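Local coordinates for protein manganese lipoxygenase (Gaeumannomyces graminis, PDB 5FX8) that uses a catalytic manganese ion to oxygenate linoleic and alpha-linolenic acids to 11S- and 13R-hydroperoxy fatty acids, at residues Asp161-Leu169 with Phe238-Pro249. Numbering follows the deposited sequence.
Sequences DLLFSMERL and FYLDARSNQFLP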
ATOM      1  N   ASP A 161      19.936   7.647 -18.629  1.00 17.34           N
ATOM      2  CA  ASP A 161      20.819   6.890 -17.758  1.00 14.57           C
ATOM      3  C   ASP A 161      20.804   7.467 -16.362  1.00 14.54           C
ATOM      4  O   ASP A 161      20.930   6.730 -15.384  1.00 20.87           O
ATOM      5  CB  ASP A 161      22.246   6.877 -18.309  1.00 16.51           C
ATOM      6  CG  ASP A 161      22.433   5.906 -19.474  1.00 20.72           C
ATOM      7  OD1 ASP A 161      21.846   4.814 -19.450  1.00 20.06           O
ATOM      8  OD2 ASP A 161      23.197   6.212 -20.411  1.00 29.71           O
ATOM      9  N   LEU A 162      20.667   8.788 -16.249  1.00 17.10           N
ATOM     10  CA  LEU A 162      20.603   9.408 -14.932  1.00 13.96           C
ATOM     11  C   LEU A 162      19.369   8.943 -14.178  1.00 14.26           C
ATOM     12  O   LEU A 162      19.412   8.744 -12.963  1.00 21.42           O
ATOM     13  CB  LEU A 162      20.618  10.927 -15.046  1.00 12.38           C
ATOM     14  CG  LEU A 162      20.470  11.682 -13.720  1.00 12.94           C
ATOM     15  CD1 LEU A 162      21.701  11.566 -12.910  1.00 13.34           C
ATOM     16  CD2 LEU A 162      20.151  13.115 -13.927  1.00 12.44           C
ATOM     17  N   LEU A 163      18.260   8.758 -14.881  1.00 13.45           N
ATOM     18  CA  LEU A 163      17.091   8.203 -14.231  1.00 13.03           C
ATOM     19  C   LEU A 163      17.324   6.761 -13.818  1.00 14.23           C
ATOM     20  O   LEU A 163      16.772   6.315 -12.812  1.00 21.62           O
ATOM     21  CB  LEU A 163      15.885   8.315 -15.156  1.00 15.20           C
ATOM     22  CG  LEU A 163      14.529   7.709 -14.791  1.00 15.71           C
ATOM     23  CD1 LEU A 163      13.466   8.484 -15.485  1.00 16.85           C
ATOM     24  CD2 LEU A 163      14.421   6.261 -15.201  1.00 13.60           C
ATOM     25  N   PHE A 164      18.116   6.005 -14.577  1.00 14.16           N
ATOM     26  CA  PHE A 164      18.323   4.608 -14.227  1.00 12.84           C
ATOM     27  C   PHE A 164      19.231   4.471 -13.017  1.00 13.82           C
ATOM     28  O   PHE A 164      19.057   3.560 -12.203  1.00 15.37           O
ATOM     29  CB  PHE A 164      18.914   3.834 -15.398  1.00 12.69           C
ATOM     30  CG  PHE A 164      19.313   2.449 -15.035  1.00 13.97           C
ATOM     31  CD1 PHE A 164      18.350   1.473 -14.821  1.00 12.70           C
ATOM     32  CD2 PHE A 164      20.642   2.128 -14.860  1.00 11.89           C
ATOM     33  CE1 PHE A 164      18.709   0.198 -14.460  1.00 12.57           C
ATOM     34  CE2 PHE A 164      21.010   0.867 -14.504  1.00 13.93           C
ATOM     35  CZ  PHE A 164      20.045  -0.107 -14.308  1.00 14.16           C
ATOM     36  N   SER A 165      20.221   5.339 -12.895  1.00 15.00           N
ATOM     37  CA  SER A 165      21.088   5.265 -11.731  1.00 13.48           C
ATOM     38  C   SER A 165      20.413   5.863 -10.497  1.00 12.19           C
ATOM     39  O   SER A 165      20.480   5.290  -9.407  1.00 11.33           O
ATOM     40  CB  SER A 165      22.403   5.962 -12.036  1.00 14.62           C
ATOM     41  OG  SER A 165      22.121   7.276 -12.448  1.00 13.89           O
ATOM     42  N   MET A 166      19.726   6.988 -10.652  1.00 11.60           N
ATOM     43  CA  MET A 166      19.118   7.626  -9.490  1.00 11.80           C
ATOM     44  C   MET A 166      18.018   6.790  -8.832  1.00 12.12           C
ATOM     45  O   MET A 166      17.741   6.998  -7.654  1.00 11.13           O
ATOM     46  CB  MET A 166      18.564   8.987  -9.876  1.00 12.25           C
ATOM     47  CG  MET A 166      19.621  10.029 -10.031  1.00 11.21           C
ATOM     48  SD  MET A 166      20.757   9.993  -8.663  1.00 15.62           S
ATOM     49  CE  MET A 166      19.962  11.193  -7.624  1.00  9.70           C
ATOM     50  N   GLU A 167      17.385   5.857  -9.549  1.00 11.78           N
ATOM     51  CA  GLU A 167      16.418   4.974  -8.913  1.00 11.23           C
ATOM     52  C   GLU A 167      17.009   4.231  -7.719  1.00 11.06           C
ATOM     53  O   GLU A 167      16.284   3.924  -6.771  1.00 17.68           O
ATOM     54  CB  GLU A 167      15.869   3.977  -9.933  1.00 12.98           C
ATOM     55  CG  GLU A 167      14.700   4.484 -10.762  1.00 14.56           C
ATOM     56  CD  GLU A 167      14.353   3.589 -11.954  1.00 18.85           C
ATOM     57  OE1 GLU A 167      14.856   2.459 -12.049  1.00 17.04           O
ATOM     58  OE2 GLU A 167      13.588   4.028 -12.831  1.00 24.65           O
ATOM     59  N   ARG A 168      18.309   3.924  -7.748  1.00 10.80           N
ATOM     60  CA  ARG A 168      18.959   3.238  -6.642  1.00  9.85           C
ATOM     61  C   ARG A 168      19.128   4.121  -5.420  1.00 10.52           C
ATOM     62  O   ARG A 168      19.588   3.633  -4.395  1.00 10.33           O
ATOM     63  CB  ARG A 168      20.335   2.705  -7.043  1.00  9.59           C
ATOM     64  CG  ARG A 168      20.431   2.069  -8.401  1.00 11.02           C
ATOM     65  CD  ARG A 168      19.327   1.097  -8.642  1.00 11.98           C
ATOM     66  NE  ARG A 168      18.661   1.354  -9.901  1.00 11.20           N
ATOM     67  CZ  ARG A 168      17.468   0.888 -10.203  1.00 11.19           C
ATOM     68  NH1 ARG A 168      16.828   0.161  -9.330  1.00 16.57           N
ATOM     69  NH2 ARG A 168      16.926   1.148 -11.371  1.00 13.10           N
ATOM     70  N   LEU A 169      18.821   5.409  -5.513  1.00 11.27           N
ATOM     71  CA  LEU A 169      18.838   6.318  -4.377  1.00 11.76           C
ATOM     72  C   LEU A 169      17.435   6.848  -4.072  1.00 13.58           C
ATOM     73  O   LEU A 169      17.290   7.811  -3.326  1.00 11.82           O
ATOM     74  CB  LEU A 169      19.820   7.469  -4.616  1.00 10.44           C
ATOM     75  CG  LEU A 169      21.298   7.071  -4.772  1.00 11.46           C
ATOM     76  CD1 LEU A 169      22.137   8.171  -5.368  1.00 10.26           C
ATOM     77  CD2 LEU A 169      21.941   6.647  -3.474  1.00 10.27           C
ATOM     78  N   PHE A 238      27.917   1.317 -10.514  1.00 13.06           N
ATOM     79  CA  PHE A 238      27.604   2.722 -10.664  1.00 12.84           C
ATOM     80  C   PHE A 238      28.774   3.550 -10.164  1.00 13.32           C
ATOM     81  O   PHE A 238      29.604   3.074  -9.397  1.00 13.33           O
ATOM     82  CB  PHE A 238      26.345   3.064  -9.922  1.00 10.73           C
ATOM     83  CG  PHE A 238      25.179   2.244 -10.320  1.00 10.76           C
ATOM     84  CD1 PHE A 238      24.984   0.985  -9.795  1.00 10.83           C
ATOM     85  CD2 PHE A 238      24.253   2.745 -11.202  1.00 11.53           C
ATOM     86  CE1 PHE A 238      23.903   0.249 -10.159  1.00 13.01           C
ATOM     87  CE2 PHE A 238      23.176   2.015 -11.569  1.00 12.72           C
ATOM     88  CZ  PHE A 238      22.992   0.767 -11.055  1.00 13.10           C
ATOM     89  N   TYR A 239      28.864   4.791 -10.619  1.00 12.38           N
ATOM     90  CA  TYR A 239      29.960   5.629 -10.166  1.00 13.97           C
ATOM     91  C   TYR A 239      29.514   7.069 -10.013  1.00 15.90           C
ATOM     92  O   TYR A 239      28.547   7.514 -10.618  1.00 20.16           O
ATOM     93  CB  TYR A 239      31.176   5.563 -11.098  1.00 15.90           C
ATOM     94  CG  TYR A 239      31.127   6.431 -12.325  1.00 12.86           C
ATOM     95  CD1 TYR A 239      30.232   6.175 -13.324  1.00 14.12           C
ATOM     96  CD2 TYR A 239      32.028   7.459 -12.505  1.00 15.06           C
ATOM     97  CE1 TYR A 239      30.199   6.929 -14.463  1.00 16.76           C
ATOM     98  CE2 TYR A 239      32.008   8.234 -13.644  1.00 16.59           C
ATOM     99  CZ  TYR A 239      31.083   7.957 -14.621  1.00 16.76           C
ATOM    100  OH  TYR A 239      31.015   8.679 -15.770  1.00 16.27           O
ATOM    101  N   LEU A 240      30.226   7.794  -9.170  1.00 15.00           N
ATOM    102  CA  LEU A 240      30.030   9.225  -9.024  1.00 14.63           C
ATOM    103  C   LEU A 240      31.026   9.942  -9.934  1.00 14.65           C
ATOM    104  O   LEU A 240      32.237   9.787  -9.770  1.00 17.40           O
ATOM    105  CB  LEU A 240      30.197   9.622  -7.560  1.00 14.44           C
ATOM    106  CG  LEU A 240      29.834  11.053  -7.184  1.00 17.40           C
ATOM    107  CD1 LEU A 240      28.480  11.443  -7.730  1.00 17.28           C
ATOM    108  CD2 LEU A 240      29.844  11.171  -5.685  1.00 17.45           C
ATOM    109  N   ASP A 241      30.521  10.698 -10.906  1.00 13.70           N
ATOM    110  CA  ASP A 241      31.363  11.328 -11.916  1.00 15.42           C
ATOM    111  C   ASP A 241      31.811  12.699 -11.455  1.00 17.98           C
ATOM    112  O   ASP A 241      30.984  13.592 -11.252  1.00 17.70           O
ATOM    113  CB  ASP A 241      30.633  11.469 -13.250  1.00 17.74           C
ATOM    114  CG  ASP A 241      31.549  11.933 -14.387  1.00 22.13           C
ATOM    115  OD1 ASP A 241      32.782  11.760 -14.338  1.00 25.22           O
ATOM    116  OD2 ASP A 241      31.009  12.459 -15.354  1.00 18.33           O
ATOM    117  N   ALA A 242      33.127  12.874 -11.350  1.00 19.88           N
ATOM    118  CA  ALA A 242      33.670  14.187 -11.031  1.00 17.83           C
ATOM    119  C   ALA A 242      33.396  15.208 -12.127  1.00 18.10           C
ATOM    120  O   ALA A 242      33.320  16.402 -11.837  1.00 25.33           O
ATOM    121  CB  ALA A 242      35.167  14.089 -10.769  1.00 15.02           C
ATOM    122  N   ARG A 243      33.251  14.786 -13.381  1.00 15.93           N
ATOM    123  CA  ARG A 243      33.104  15.790 -14.427  1.00 16.79           C
ATOM    124  C   ARG A 243      31.774  16.505 -14.337  1.00 19.10           C
ATOM    125  O   ARG A 243      31.690  17.689 -14.675  1.00 19.94           O
ATOM    126  CB  ARG A 243      33.250  15.170 -15.802  1.00 15.90           C
ATOM    127  CG  ARG A 243      34.584  14.550 -16.029  1.00 18.24           C
ATOM    128  CD  ARG A 243      34.561  13.676 -17.236  1.00 17.16           C
ATOM    129  NE  ARG A 243      33.590  12.630 -17.037  1.00 18.64           N
ATOM    130  CZ  ARG A 243      33.182  11.798 -17.974  1.00 18.32           C
ATOM    131  NH1 ARG A 243      33.667  11.896 -19.192  1.00 19.88           N
ATOM    132  NH2 ARG A 243      32.294  10.866 -17.672  1.00 20.38           N
ATOM    133  N   SER A 244      30.727  15.807 -13.897  1.00 19.09           N
ATOM    134  CA  SER A 244      29.382  16.352 -13.858  1.00 17.20           C
ATOM    135  C   SER A 244      28.761  16.369 -12.474  1.00 18.39           C
ATOM    136  O   SER A 244      27.671  16.923 -12.321  1.00 17.50           O
ATOM    137  CB  SER A 244      28.462  15.566 -14.795  1.00 15.55           C
ATOM    138  OG  SER A 244      28.554  14.189 -14.533  1.00 17.95           O
ATOM    139  N   ASN A 245      29.406  15.770 -11.478  1.00 19.54           N
ATOM    140  CA  ASN A 245      28.838  15.629 -10.141  1.00 19.36           C
ATOM    141  C   ASN A 245      27.497  14.896 -10.198  1.00 18.99           C
ATOM    142  O   ASN A 245      26.462  15.374  -9.731  1.00 19.89           O
ATOM    143  CB  ASN A 245      28.696  16.994  -9.476  1.00 24.47           C
ATOM    144  CG  ASN A 245      28.617  16.903  -7.984  1.00 32.80           C
ATOM    145  OD1 ASN A 245      29.089  15.933  -7.373  1.00 32.90           O
ATOM    146  ND2 ASN A 245      28.041  17.930  -7.371  1.00 26.44           N
ATOM    147  N   GLN A 246      27.527  13.720 -10.796  1.00 18.63           N
ATOM    148  CA  GLN A 246      26.317  12.945 -10.949  1.00 15.74           C
ATOM    149  C   GLN A 246      26.593  11.468 -10.716  1.00 15.34           C
ATOM    150  O   GLN A 246      27.638  10.952 -11.114  1.00 15.98           O
ATOM    151  CB  GLN A 246      25.719  13.171 -12.321  1.00 16.27           C
ATOM    152  CG  GLN A 246      24.988  14.480 -12.456  1.00 16.41           C
ATOM    153  CD  GLN A 246      24.310  14.555 -13.784  1.00 15.54           C
ATOM    154  OE1 GLN A 246      24.796  13.975 -14.750  1.00 13.30           O
ATOM    155  NE2 GLN A 246      23.173  15.249 -13.845  1.00 16.19           N
ATOM    156  N   PHE A 247      25.654  10.813 -10.035  1.00 14.51           N
ATOM    157  CA  PHE A 247      25.668   9.371  -9.821  1.00 12.18           C
ATOM    158  C   PHE A 247      25.162   8.686 -11.090  1.00 14.90           C
ATOM    159  O   PHE A 247      24.051   8.962 -11.546  1.00 15.46           O
ATOM    160  CB  PHE A 247      24.797   9.050  -8.608  1.00 10.61           C
ATOM    161  CG  PHE A 247      24.761   7.623  -8.243  1.00 11.25           C
ATOM    162  CD1 PHE A 247      25.782   7.055  -7.541  1.00 10.58           C
ATOM    163  CD2 PHE A 247      23.690   6.841  -8.587  1.00 13.70           C
ATOM    164  CE1 PHE A 247      25.744   5.744  -7.214  1.00 10.30           C
ATOM    165  CE2 PHE A 247      23.669   5.536  -8.245  1.00 10.85           C
ATOM    166  CZ  PHE A 247      24.701   4.996  -7.559  1.00 10.00           C
ATOM    167  N   LEU A 248      25.960   7.805 -11.672  1.00 11.58           N
ATOM    168  CA  LEU A 248      25.703   7.354 -13.031  1.00 13.13           C
ATOM    169  C   LEU A 248      25.907   5.852 -13.197  1.00 14.82           C
ATOM    170  O   LEU A 248      26.628   5.217 -12.423  1.00 19.70           O
ATOM    171  CB  LEU A 248      26.612   8.109 -14.019  1.00 14.97           C
ATOM    172  CG  LEU A 248      26.301   9.556 -14.371  1.00 11.74           C
ATOM    173  CD1 LEU A 248      27.332  10.021 -15.336  1.00 15.37           C
ATOM    174  CD2 LEU A 248      24.966   9.675 -15.013  1.00 11.87           C
ATOM    175  N   PRO A 249      25.289   5.258 -14.210  1.00 16.14           N
ATOM    176  CA  PRO A 249      25.551   3.851 -14.506  1.00 13.69           C
ATOM    177  C   PRO A 249      26.881   3.659 -15.205  1.00 15.92           C
ATOM    178  O   PRO A 249      27.305   4.468 -16.031  1.00 15.08           O
ATOM    179  CB  PRO A 249      24.392   3.470 -15.437  1.00 12.27           C
ATOM    180  CG  PRO A 249      24.049   4.694 -16.127  1.00 12.70           C
ATOM    181  CD  PRO A 249      24.292   5.826 -15.139  1.00 20.69           C
TER
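Ser165 OG donates to Phe247 O at 2.7 Å, joining the helix 161-166 to the strand 246-249; the hydroxyl meets the carbonyl at a C=O...O angle of 129°, tilted out of the carbonyl plane. Ser165 OG stands between its own backbone N and carbonyl carbon, from where it reaches the strand, while Ser165 CB stays 3.6 Å from Pro249 CD.

In Phe247, CG anti to the backbone N (chi1 -178°) carries the ring to the backbone of Ser165 and the side chain of Leu169: Leu169 CD1 sits over one face, 4.1 Å from the ring centroid, a CH-pi contact, and Ser165 O comes to the ring edge, near its plane. Met166 SD approaches obliquely in a Met-aromatic contact, and Phe213, two strands away in the sheet, meets the ring edge-to-face.

Toward the other flank, the Phe164 and Phe238 rings are moderately inclined and strongly offset, so they overlap little, meeting at Phe164 CE2 and Phe238 CE2, 3.8 Å apart. Arg168 CG lies 3.9 Å from Phe238 CZ; beyond it the chain bends back, and NE donates to Phe164 O. Pro249 fits against Asp161, its CG 3.6 Å from Asp161 CB, while the carboxylate turns to Trp271 and Lys275 of helix 268-305.

The axes of strand 246-249 and helix 161-166 run at 96° and approach to 6.6 Å: a short helix packed across a beta hairpin, with a G1 beta bulge in which Asn245 and Gln246 both face Asp241, in the five-stranded antiparallel sheet of this mainly helical lipoxygenase.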